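Local coordinates for protein endo-1,3-beta-glucanase, family GH16 (Zobellia galactanivorans, PDB 5FUI) that probably binds laminarin through its C-terminal family 6 carbohydrate-binding module, which belongs to a marine bacterial laminarinase, at residues E16-L19 with Q25-P28; G33-Y38 with Q96-V101; I60-A65 with F114-I119. All coordinates share one frame; numbering follows the deposited sequence.

Interaction 1. Residues E16-L19 with Q25-P28; sequences ESYL and QKEP. With MG (magnesium ion), chain E.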
# COMPACT_ATOMS: atom_id res chain seq x y z
N GLU A 16 6.17 6.32 1.19
CA GLU A 16 6.31 7.79 1.08
C GLU A 16 6.87 8.19 -0.30
O GLU A 16 7.04 9.36 -0.55
CB GLU A 16 7.11 8.32 2.27
CG GLU A 16 8.61 8.04 2.21
CD GLU A 16 9.01 6.71 2.85
OE1 GLU A 16 8.15 5.78 3.01
OE2 GLU A 16 10.18 6.56 3.27
N SER A 17 7.21 7.23 -1.15
CA SER A 17 7.86 7.47 -2.46
C SER A 17 6.88 7.70 -3.57
O SER A 17 7.26 7.71 -4.76
CB SER A 17 8.83 6.33 -2.79
OG SER A 17 8.12 5.17 -3.24
N TYR A 18 5.61 7.92 -3.23
CA TYR A 18 4.60 8.10 -4.29
C TYR A 18 4.89 9.33 -5.20
O TYR A 18 5.53 10.30 -4.72
CB TYR A 18 3.20 8.33 -3.69
CG TYR A 18 3.10 9.34 -2.58
CD1 TYR A 18 3.08 10.74 -2.85
CD2 TYR A 18 2.96 8.92 -1.28
CE1 TYR A 18 2.97 11.68 -1.80
CE2 TYR A 18 2.83 9.79 -0.25
CZ TYR A 18 2.81 11.17 -0.51
OH TYR A 18 2.72 12.05 0.55
N LEU A 19 4.51 9.25 -6.47
CA LEU A 19 4.64 10.46 -7.36
C LEU A 19 3.45 11.34 -7.17
O LEU A 19 3.63 12.55 -7.18
CB LEU A 19 4.80 10.03 -8.81
CG LEU A 19 4.93 11.10 -9.87
CD1 LEU A 19 6.21 11.86 -9.66
CD2 LEU A 19 4.94 10.45 -11.28
N GLN A 25 -0.40 12.65 4.45
CA GLN A 25 0.78 13.40 4.82
C GLN A 25 1.87 12.43 5.23
O GLN A 25 1.63 11.36 5.73
CB GLN A 25 0.51 14.29 6.03
CG GLN A 25 -0.44 15.44 5.66
CD GLN A 25 -0.80 16.31 6.81
OE1 GLN A 25 0.04 16.62 7.64
NE2 GLN A 25 -2.06 16.64 6.90
N LYS A 26 3.11 12.84 5.05
CA LYS A 26 4.28 12.06 5.51
C LYS A 26 4.64 12.40 6.97
O LYS A 26 4.42 13.55 7.43
CB LYS A 26 5.52 12.39 4.66
CG LYS A 26 5.43 12.07 3.16
CD LYS A 26 6.75 12.44 2.50
CE LYS A 26 6.74 12.21 1.01
NZ LYS A 26 5.37 12.26 0.50
N GLU A 27 5.21 11.42 7.67
CA GLU A 27 5.60 11.65 9.07
C GLU A 27 6.74 10.68 9.38
O GLU A 27 6.90 9.66 8.72
CB GLU A 27 4.44 11.47 10.05
CG GLU A 27 3.90 10.04 10.03
CD GLU A 27 2.82 9.82 11.05
OE1 GLU A 27 2.81 10.50 12.10
OE2 GLU A 27 1.98 8.90 10.86
N PRO A 28 7.62 11.01 10.36
CA PRO A 28 8.69 10.08 10.71
C PRO A 28 8.10 8.76 11.23
O PRO A 28 7.13 8.77 11.95
CB PRO A 28 9.47 10.82 11.83
CG PRO A 28 8.83 12.13 11.97
CD PRO A 28 7.64 12.25 11.14
MG MG E . 8.44 4.09 4.69
O HOH W 1 10.72 4.45 5.06

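Interaction 2. Residues G33-Y38 with Q96-V101; sequences GENVGY and QNWTTV. With MG (magnesium ion), chain E; APY (2-aminomethyl-pyridine), chain D.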
# COMPACT_ATOMS: atom_id res chain seq x y z
N GLY A 33 13.00 6.00 8.45
CA GLY A 33 12.41 6.70 7.30
C GLY A 33 11.08 7.38 7.68
O GLY A 33 10.88 7.90 8.78
N GLU A 34 10.17 7.31 6.74
CA GLU A 34 8.85 7.97 6.85
C GLU A 34 7.78 6.91 6.67
O GLU A 34 8.01 5.84 6.07
CB GLU A 34 8.65 9.20 5.84
CG GLU A 34 9.56 10.35 6.17
CD GLU A 34 9.51 11.35 5.00
OE1 GLU A 34 9.97 10.99 3.87
OE2 GLU A 34 8.95 12.43 5.20
N ASN A 35 6.59 7.25 7.11
CA ASN A 35 5.37 6.56 6.70
C ASN A 35 4.38 7.55 6.24
O ASN A 35 4.49 8.72 6.48
CB ASN A 35 4.80 5.67 7.85
CG ASN A 35 4.33 6.44 9.06
OD1 ASN A 35 5.07 6.63 10.01
ND2 ASN A 35 3.09 6.86 9.06
N VAL A 36 3.41 7.06 5.49
CA VAL A 36 2.19 7.87 5.11
C VAL A 36 1.22 7.76 6.27
O VAL A 36 0.87 6.62 6.75
CB VAL A 36 1.60 7.34 3.78
CG1 VAL A 36 0.51 8.27 3.32
CG2 VAL A 36 2.70 7.37 2.75
N GLY A 37 0.73 8.94 6.71
CA GLY A 37 -0.30 9.02 7.72
C GLY A 37 -1.39 10.03 7.33
O GLY A 37 -1.37 10.55 6.21
N TYR A 38 -2.29 10.26 8.30
CA TYR A 38 -3.41 11.19 8.12
C TYR A 38 -4.17 10.82 6.81
O TYR A 38 -4.56 11.66 5.98
CB TYR A 38 -2.92 12.66 8.07
CG TYR A 38 -2.19 13.01 9.35
CD1 TYR A 38 -2.93 13.25 10.53
CD2 TYR A 38 -0.81 12.86 9.44
CE1 TYR A 38 -2.28 13.46 11.77
CE2 TYR A 38 -0.11 13.14 10.63
CZ TYR A 38 -0.87 13.37 11.81
OH TYR A 38 -0.14 13.59 13.00
N GLN A 96 1.99 3.72 15.54
CA GLN A 96 3.30 3.18 15.18
C GLN A 96 3.45 1.77 15.69
O GLN A 96 4.52 1.35 15.99
CB GLN A 96 4.48 4.10 15.61
CG GLN A 96 4.42 5.53 15.08
CD GLN A 96 4.80 5.65 13.62
OE1 GLN A 96 4.25 6.55 12.93
NE2 GLN A 96 5.72 4.90 13.17
N ASN A 97 2.34 1.07 15.79
CA ASN A 97 2.37 -0.37 16.05
C ASN A 97 2.20 -1.06 14.70
O ASN A 97 1.11 -1.07 14.17
CB ASN A 97 1.24 -0.82 17.00
CG ASN A 97 1.45 -0.36 18.42
OD1 ASN A 97 0.60 -0.62 19.25
ND2 ASN A 97 2.49 0.26 18.69
N TRP A 98 3.28 -1.57 14.13
CA TRP A 98 3.22 -2.01 12.72
C TRP A 98 3.00 -3.48 12.61
O TRP A 98 3.42 -4.27 13.48
CB TRP A 98 4.58 -1.66 12.06
CG TRP A 98 4.76 -0.19 12.05
CD1 TRP A 98 5.47 0.60 12.98
CD2 TRP A 98 4.16 0.71 11.08
NE1 TRP A 98 5.31 1.95 12.65
CE2 TRP A 98 4.52 2.07 11.51
CE3 TRP A 98 3.41 0.54 9.92
CZ2 TRP A 98 4.09 3.21 10.81
CZ3 TRP A 98 2.92 1.71 9.27
CH2 TRP A 98 3.30 3.01 9.67
N THR A 99 2.34 -3.88 11.50
CA THR A 99 2.10 -5.28 11.18
C THR A 99 2.11 -5.43 9.66
O THR A 99 1.95 -4.42 8.94
CB THR A 99 0.75 -5.77 11.83
OG1 THR A 99 0.80 -7.20 11.81
CG2 THR A 99 -0.47 -5.23 11.02
N THR A 100 2.30 -6.64 9.17
CA THR A 100 2.32 -6.85 7.73
C THR A 100 1.14 -7.68 7.25
O THR A 100 0.95 -8.83 7.69
CB THR A 100 3.62 -7.56 7.33
OG1 THR A 100 4.74 -6.76 7.78
CG2 THR A 100 3.75 -7.62 5.78
N VAL A 101 0.28 -7.05 6.43
CA VAL A 101 -0.81 -7.81 5.80
C VAL A 101 -0.42 -8.06 4.35
O VAL A 101 0.51 -7.45 3.80
CB VAL A 101 -2.18 -7.06 5.93
CG1 VAL A 101 -2.57 -6.94 7.44
CG2 VAL A 101 -2.10 -5.68 5.20
MG MG E . 8.44 4.09 4.69
N APY D . -6.76 11.00 14.08
CM APY D . -5.60 11.14 13.14
C2 APY D . -5.98 10.82 11.69
C3 APY D . -6.31 11.91 10.80
C4 APY D . -6.65 11.63 9.45
C5 APY D . -6.66 10.22 9.14
C6 APY D . -6.38 9.18 10.00
N1 APY D . -6.02 9.48 11.28
O HOH W 1 10.72 4.45 5.06

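Interaction 3. Residues I60-A65 with F114-I119; sequences IEYRVA and FGLYSI. With APY (2-aminomethyl-pyridine), chain C.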
# COMPACT_ATOMS: atom_id res chain seq x y z
N ILE A 60 1.94 -9.65 -2.33
CA ILE A 60 2.16 -8.21 -2.11
C ILE A 60 1.84 -7.96 -0.62
O ILE A 60 0.75 -8.23 -0.12
CB ILE A 60 1.32 -7.30 -2.99
CG1 ILE A 60 1.43 -7.73 -4.52
CG2 ILE A 60 1.80 -5.86 -2.73
CD1 ILE A 60 0.69 -6.74 -5.44
N GLU A 61 2.89 -7.50 0.07
CA GLU A 61 2.86 -7.23 1.54
C GLU A 61 2.77 -5.76 1.78
O GLU A 61 3.38 -4.98 1.02
CB GLU A 61 4.14 -7.71 2.22
CG GLU A 61 4.28 -9.25 2.31
CD GLU A 61 5.68 -9.55 2.74
OE1 GLU A 61 6.58 -9.50 1.87
OE2 GLU A 61 5.92 -9.81 3.98
N TYR A 62 2.05 -5.38 2.82
CA TYR A 62 1.83 -3.99 3.20
C TYR A 62 2.12 -3.82 4.67
O TYR A 62 1.51 -4.50 5.51
CB TYR A 62 0.35 -3.52 2.91
CG TYR A 62 -0.06 -3.73 1.47
CD1 TYR A 62 -0.56 -4.92 1.02
CD2 TYR A 62 0.12 -2.68 0.54
CE1 TYR A 62 -0.93 -5.06 -0.33
CE2 TYR A 62 -0.24 -2.81 -0.81
CZ TYR A 62 -0.73 -3.99 -1.22
OH TYR A 62 -1.11 -4.12 -2.53
N ARG A 63 3.08 -2.95 4.98
CA ARG A 63 3.49 -2.68 6.38
C ARG A 63 2.67 -1.55 6.88
O ARG A 63 2.82 -0.39 6.46
CB ARG A 63 4.99 -2.43 6.44
CG ARG A 63 5.61 -2.29 7.85
CD ARG A 63 5.51 -3.67 8.53
NE ARG A 63 6.24 -3.65 9.81
CZ ARG A 63 6.23 -4.68 10.67
NH1 ARG A 63 5.54 -5.81 10.39
NH2 ARG A 63 6.90 -4.58 11.84
N VAL A 64 1.70 -1.89 7.74
CA VAL A 64 0.57 -0.97 8.11
C VAL A 64 0.41 -0.85 9.63
O VAL A 64 0.85 -1.72 10.38
CB VAL A 64 -0.78 -1.42 7.48
CG1 VAL A 64 -0.67 -1.27 5.94
CG2 VAL A 64 -1.17 -2.84 7.88
N ALA A 65 -0.26 0.22 10.09
CA ALA A 65 -0.62 0.37 11.49
C ALA A 65 -1.94 1.06 11.60
O ALA A 65 -2.32 1.87 10.70
CB ALA A 65 0.44 1.28 12.13
N PHE A 114 1.12 1.74 -10.06
CA PHE A 114 0.51 1.00 -8.93
C PHE A 114 -0.22 1.96 -8.01
O PHE A 114 0.39 2.97 -7.60
CB PHE A 114 1.64 0.25 -8.25
CG PHE A 114 1.24 -0.59 -7.04
CD1 PHE A 114 0.68 -1.86 -7.18
CD2 PHE A 114 1.50 -0.12 -5.79
CE1 PHE A 114 0.33 -2.58 -6.05
CE2 PHE A 114 1.18 -0.86 -4.67
CZ PHE A 114 0.57 -2.07 -4.80
N GLY A 115 -1.51 1.74 -7.71
CA GLY A 115 -2.28 2.68 -6.95
C GLY A 115 -2.83 2.05 -5.67
O GLY A 115 -3.27 0.89 -5.70
N LEU A 116 -2.84 2.83 -4.58
CA LEU A 116 -3.51 2.44 -3.32
C LEU A 116 -4.58 3.47 -3.02
O LEU A 116 -4.28 4.66 -3.09
CB LEU A 116 -2.48 2.42 -2.12
CG LEU A 116 -1.36 1.41 -2.36
CD1 LEU A 116 -0.46 1.43 -1.12
CD2 LEU A 116 -1.96 0.05 -2.62
N TYR A 117 -5.80 3.00 -2.79
CA TYR A 117 -6.88 3.94 -2.63
C TYR A 117 -7.57 3.65 -1.32
O TYR A 117 -8.04 2.52 -1.08
CB TYR A 117 -7.88 3.71 -3.81
CG TYR A 117 -8.68 4.93 -4.21
CD1 TYR A 117 -9.57 5.51 -3.32
CD2 TYR A 117 -8.49 5.56 -5.48
CE1 TYR A 117 -10.32 6.65 -3.67
CE2 TYR A 117 -9.22 6.66 -5.85
CZ TYR A 117 -10.16 7.18 -4.98
OH TYR A 117 -10.83 8.33 -5.39
N SER A 118 -7.69 4.64 -0.46
CA SER A 118 -8.32 4.46 0.84
C SER A 118 -9.84 4.43 0.73
O SER A 118 -10.48 5.44 0.37
CB SER A 118 -7.91 5.61 1.74
OG SER A 118 -8.50 5.43 3.03
N ILE A 119 -10.39 3.28 1.03
CA ILE A 119 -11.84 3.12 1.14
C ILE A 119 -12.32 3.63 2.48
O ILE A 119 -13.36 4.35 2.54
CB ILE A 119 -12.20 1.62 1.01
CG1 ILE A 119 -11.83 1.17 -0.43
CG2 ILE A 119 -13.70 1.38 1.34
CD1 ILE A 119 -11.84 -0.37 -0.55
N APY C . -5.41 4.19 -8.61
CM APY C . -5.13 4.86 -7.36
C2 APY C . -5.38 6.22 -7.98
C3 APY C . -6.61 6.81 -7.81
C4 APY C . -6.93 8.03 -8.44
C5 APY C . -5.99 8.60 -9.33
C6 APY C . -4.76 7.99 -9.51
N1 APY C . -4.50 6.79 -8.88

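Interaction 1. Residues E16-L19 with Q25-P28
Lys26 reaches back over the loop 16-19, its aliphatic chain passing Glu16 and its ammonium ending at the phenol end of Tyr18. The lysine runs extended through CG, CD and CE and ends at the phenol. In the conformer described, Lys26 NZ lies 2.7 Å from Tyr18 OH, oblique to the ring. The two side chains approach from opposite directions. Because Lys26 was modelled in two conformers, this ammonium position is one of two, and the distances to it hold only for this copy. Farther back along the lysine, CE of Lys26 sits 3.3 Å from the carbonyl O of Glu16, and CB of Glu16 lies 4.1 Å from the same CE.

Tyr18 carries CG between its backbone N and carbonyl carbon (chi1 48°), a crowded position that swings the phenol toward Lys26; Glu16 O lies over one ring face, near the rim. An alanine in place of Tyr18 would probably leave the lysine ammonium without its phenol neighbour and open a gap beside Val24, Val36 and Met45.

Glu16 points its CB at Lys26 but bends at chi2 (-89°), leading its carboxylate away to the magnesium ion. Glu16 OE1 binds the magnesium ion at 2.4 Å, whereas Glu16 OE2 accepts a hydrogen bond from a water on the same metal. Glu14, Glu34 and Asn126 also bind this ion. One carboxylate therefore serves both coordination shells: OE1 of Glu16 grips the metal and OE2 orients its water, which should limit rotation of the group.

Interaction 2. Residues G33-Y38 with Q96-V101
The indole of Trp98 and the amide of Asn35 meet with their planes 63° apart. Asn35 ND2 lies at the indole edge, in the plane of the ring, and the amide end of Gln96 also lies near the indole edge. CB of Asn35 approaches the six-membered ring obliquely, 3.6 Å from CH2 of Trp98, and CG of Asn35 is equally near that atom. Asn35 has CG between its backbone N and carbonyl carbon (chi1 64°), which directs the amide at the indole.

The amide planes of Asn35 and Gln96 stand 48° apart, and the side chains come from opposite directions. Asn35 OD1 and Gln96 OE1 are 3.0 Å apart as built, but the glutamine amide is probably turned over; with that amide turned, its nitrogen would face Asn35 OD1 and a hydrogen bond may form. The other end of the asparagine amide is clearer: ND2 donates to Glu27 OE2, with a weak 3.2 Å bond to Val36 O besides. Trp98 NE1 has a weak hydrogen bond to Ser30.

Beyond the contact, Glu34 O binds the magnesium ion at 2.3 Å, and backbone C of Tyr38 is 3.5 Å from C5 of a 2-aminomethyl-pyridine molecule. The segment 33-38 thus runs from a metal site to a ligand pocket. Antiparallel strands 25-28 and 34-37 form a two-stranded sheet, which Asn35 joins through Trp98 to strand 97-107, an edge strand of the four-stranded antiparallel sheet of the beta-sandwich, next to strand 56-66; Trp98 packs on Arg63 and Ala65 there and on Asn124 and Asn126 of strand 124-131.

Interaction 3. Residues I60-A65 with F114-I119
Strands 60-65 and 114-118 face each other with their axes 12.3 Å apart and inclined at 46°, and Tyr62 CA comes 10.6 Å from Leu116 CA, a separation spanned by side chains and not by backbone bonds. Tyr62 and Phe114 approach from opposite directions and meet edge to edge: Tyr62 OH lies in the plane of the phenylalanine ring, 3.5 Å from Phe114 CZ. Phe114 places its CG anti to the backbone N (chi1 180°), which sends the ring across to this hydroxyl. The polar need of this buried hydroxyl is met by a hydrogen bond to Gln103 OE1. This is the interior of the beta-sandwich (jelly-roll) fold of family 6 carbohydrate-binding modules, where one antiparallel sheet packs on the other. CD2 of Leu116 reaches CE2 of Tyr62 at 3.8 Å, oblique to the ring, and Ile60 CD1 lies 4.2 Å from Phe114 CE1. Phe73 adds an edge-to-face ring contact to Tyr62. The alternation along strand 110-118 puts the Tyr117 side chain on the opposite face, where CA of Gly115 also lies 3.6 Å from CM of a 2-aminomethyl-pyridine, in a pocket that Gly115 and Tyr117 share with Trp44 and Asp76.

From the N terminus, interaction 1 comes first: it closes the short excursion through strand 20-22 and is complete before interaction 2 opens. The two remain neighbours in space, since strands 25-28 and 34-37 pair (Glu27 O to Asn35 N, 2.9 Å) and Glu16 and Glu34 share the magnesium ion. Interaction 2 then closes a long excursion of 57 residues, most of them in strands. Interaction 3 opens inside that excursion at 60-65 and closes beyond it at 114-119, so these two cross. They join through adjacent strands 56-66 and 97-107 of the four-stranded sheet. Interaction 3 links that sheet to the five-stranded one; interactions 1 and 3 follow in series without touching.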